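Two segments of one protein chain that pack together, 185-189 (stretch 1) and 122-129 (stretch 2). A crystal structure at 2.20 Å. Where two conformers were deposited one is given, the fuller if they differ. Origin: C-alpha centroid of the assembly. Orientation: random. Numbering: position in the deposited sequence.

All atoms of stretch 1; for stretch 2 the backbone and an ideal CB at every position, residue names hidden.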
# COMPACT_ATOMS: atom_id res chain seq x y z
N VAL B 185 16.75 -4.64 9.04
CA VAL B 185 18.12 -5.13 9.22
C VAL B 185 18.56 -5.91 7.98
O VAL B 185 17.84 -6.79 7.51
CB VAL B 185 18.24 -6.03 10.47
CG1 VAL B 185 19.68 -6.49 10.67
CG2 VAL B 185 17.75 -5.29 11.71
N ASN B 186 19.73 -5.55 7.45
CA ASN B 186 20.27 -6.19 6.25
C ASN B 186 19.35 -6.09 5.03
O ASN B 186 19.56 -6.79 4.04
CB ASN B 186 20.58 -7.67 6.52
CG ASN B 186 21.62 -7.86 7.62
OD1 ASN B 186 22.55 -7.07 7.75
ND2 ASN B 186 21.45 -8.92 8.40
N GLY B 187 18.35 -5.21 5.11
CA GLY B 187 17.38 -5.08 4.04
C GLY B 187 16.63 -6.38 3.80
O GLY B 187 16.25 -6.69 2.67
N HIS B 188 16.43 -7.15 4.87
CA HIS B 188 15.76 -8.45 4.78
C HIS B 188 14.38 -8.46 5.43
O HIS B 188 13.77 -9.52 5.59
CB HIS B 188 16.65 -9.53 5.41
CG HIS B 188 17.88 -9.83 4.63
ND1 HIS B 188 18.94 -10.54 5.15
CD2 HIS B 188 18.22 -9.54 3.35
CE1 HIS B 188 19.88 -10.66 4.23
NE2 HIS B 188 19.47 -10.07 3.13
N ALA B 189 13.88 -7.28 5.79
CA ALA B 189 12.52 -7.15 6.31
C ALA B 189 11.57 -6.76 5.18
O ALA B 189 11.76 -5.73 4.53
CB ALA B 189 12.47 -6.13 7.43
N UNK B 122 13.06 -5.99 -6.09
CA UNK B 122 14.43 -6.10 -5.61
C UNK B 122 14.55 -5.58 -4.19
O UNK B 122 13.92 -4.58 -3.83
CB UNK B 122 15.38 -5.34 -6.53
N UNK B 123 15.35 -6.26 -3.37
CA UNK B 123 15.57 -5.83 -2.00
C UNK B 123 16.60 -4.70 -1.98
O UNK B 123 17.29 -4.49 -2.96
CB UNK B 123 16.03 -7.00 -1.13
N UNK B 124 16.70 -3.97 -0.85
CA UNK B 124 17.59 -2.81 -0.76
C UNK B 124 19.05 -3.12 -1.09
O UNK B 124 19.66 -2.38 -1.86
CB UNK B 124 17.51 -2.22 0.65
N UNK B 125 19.59 -4.18 -0.52
CA UNK B 125 20.98 -4.56 -0.76
C UNK B 125 21.12 -5.49 -1.97
O UNK B 125 22.20 -5.98 -2.27
CB UNK B 125 21.56 -5.24 0.48
N UNK B 126 20.00 -5.73 -2.65
CA UNK B 126 19.99 -6.40 -3.95
C UNK B 126 20.51 -7.84 -3.87
O UNK B 126 21.14 -8.32 -4.81
CB UNK B 126 20.83 -5.60 -4.95
N UNK B 127 20.25 -8.51 -2.75
CA UNK B 127 20.61 -9.91 -2.59
C UNK B 127 19.37 -10.81 -2.60
O UNK B 127 19.46 -11.98 -2.95
CB UNK B 127 21.39 -10.11 -1.29
N UNK B 128 18.22 -10.25 -2.22
CA UNK B 128 16.95 -10.97 -2.26
C UNK B 128 16.02 -10.38 -3.32
O UNK B 128 16.02 -9.17 -3.55
CB UNK B 128 16.28 -10.94 -0.89
N UNK B 129 15.23 -11.24 -3.95
CA UNK B 129 14.24 -10.82 -4.93
C UNK B 129 12.87 -11.41 -4.61
O UNK B 129 12.70 -12.63 -4.59
CB UNK B 129 14.68 -11.23 -6.34

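At position 122 the ideal CB has nothing of stretch 1 within 5.5 Å, so the contact leaves the choice open; the residue is Met122, which makes no contact with stretch 1.

Position 123 points its CA-to-CB bond toward stretch 1, and the ideal CB lies 3.8 Å from Gly187 O. The backbone bonds from 123 N to 128 O (3.0 Å) and from 126 N to 123 O (3.0 Å), the latter within a type I turn spanning 123 to 126. A small polar residue that can serve the turn, such as serine, threonine, aspartate or asparagine, would suit. It is Ser123, chi1 p; its OG lies 2.7 Å from the oxygen of water 1, and the same water oxygen lies 2.9 Å from Gly187 O, linking the two stretches.

Position 124, second in the turn, has phi/psi of -56/-48, which proline satisfies readily, as would alanine, serine or glutamate. Its CB points toward stretch 1, and the ideal CB of 124 is 4.4 Å from Gly187 CA, leaving little room for bulk in that direction. Pro124 is found, with CD 3.5 Å from Gly187 O.

Position 125, at -89/5, also points toward stretch 1. The ideal CB is 4.4 Å from Asn186 O, an acceptor that invites a donor: asparagine, serine or threonine, perhaps glutamine or lysine with a bent chain. In Asn125, chi1 m brings ND2 to 3.0 Å from Asn186 O; at 127° the hydrogen bond is weak.

Position 126 has positive phi (63/34), favourable to glycine, asparagine or aspartate, and its ideal CB is beyond 5.5 Å of stretch 1. It is nevertheless Gln126, which makes no contact there.

Position 127 directs its CB toward the His188 side chain, 4.8 Å from NE2 at the ring edge. A short acceptor fits best, aspartate or asparagine; glutamate would have to fold. Asp127 is present, and His188 NE2 donates to its OD2 at 2.7 Å and 165°, a short, nearly straight bond near the imidazole plane. Asp127 OD1 lies 2.8 Å from the oxygen of water 1.

Position 128 begins a strand, with extended angles of -112/146. Its CB points toward stretch 1, 4.9 Å from His188 CD2, so a flat ring or a branched aliphatic could cover the imidazole. Phe128, chi1 m, stacks offset on it: centroids are 3.9 Å apart, planes differ by 7°, and CE2 approaches His188 CD2 to 3.3 Å.

Position 129 is out of reach; its extended backbone suits many residues, and Leu129 occupies it.

Stretch 2 122-129: MSPNQDFL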
# COMPACT_ATOMS: atom_id res chain seq x y z
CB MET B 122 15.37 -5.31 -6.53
CG MET B 122 16.86 -5.53 -6.26
SD MET B 122 17.40 -7.22 -6.58
CE MET B 122 17.10 -7.36 -8.34
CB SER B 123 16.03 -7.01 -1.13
OG SER B 123 17.34 -7.42 -1.48
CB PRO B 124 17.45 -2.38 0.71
CG PRO B 124 16.10 -2.84 1.10
CD PRO B 124 15.90 -4.14 0.37
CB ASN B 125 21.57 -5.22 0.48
CG ASN B 125 21.62 -4.28 1.66
OD1 ASN B 125 21.83 -3.07 1.50
ND2 ASN B 125 21.42 -4.81 2.86
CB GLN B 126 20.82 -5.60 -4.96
CG GLN B 126 20.36 -4.15 -5.10
CD GLN B 126 21.21 -3.36 -6.08
OE1 GLN B 126 22.41 -3.58 -6.20
NE2 GLN B 126 20.57 -2.43 -6.79
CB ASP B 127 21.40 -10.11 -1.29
CG ASP B 127 20.75 -9.44 -0.09
OD1 ASP B 127 19.81 -8.64 -0.29
OD2 ASP B 127 21.19 -9.71 1.04
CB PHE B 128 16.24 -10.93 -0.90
CG PHE B 128 16.93 -11.71 0.19
CD1 PHE B 128 18.11 -12.39 -0.04
CD2 PHE B 128 16.38 -11.75 1.46
CE1 PHE B 128 18.73 -13.09 0.97
CE2 PHE B 128 16.99 -12.46 2.48
CZ PHE B 128 18.17 -13.13 2.23
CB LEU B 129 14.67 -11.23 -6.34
CG LEU B 129 13.73 -10.82 -7.48
CD1 LEU B 129 13.74 -9.31 -7.68
CD2 LEU B 129 14.12 -11.53 -8.77
O HOH W 1 18.44 -6.49 0.78
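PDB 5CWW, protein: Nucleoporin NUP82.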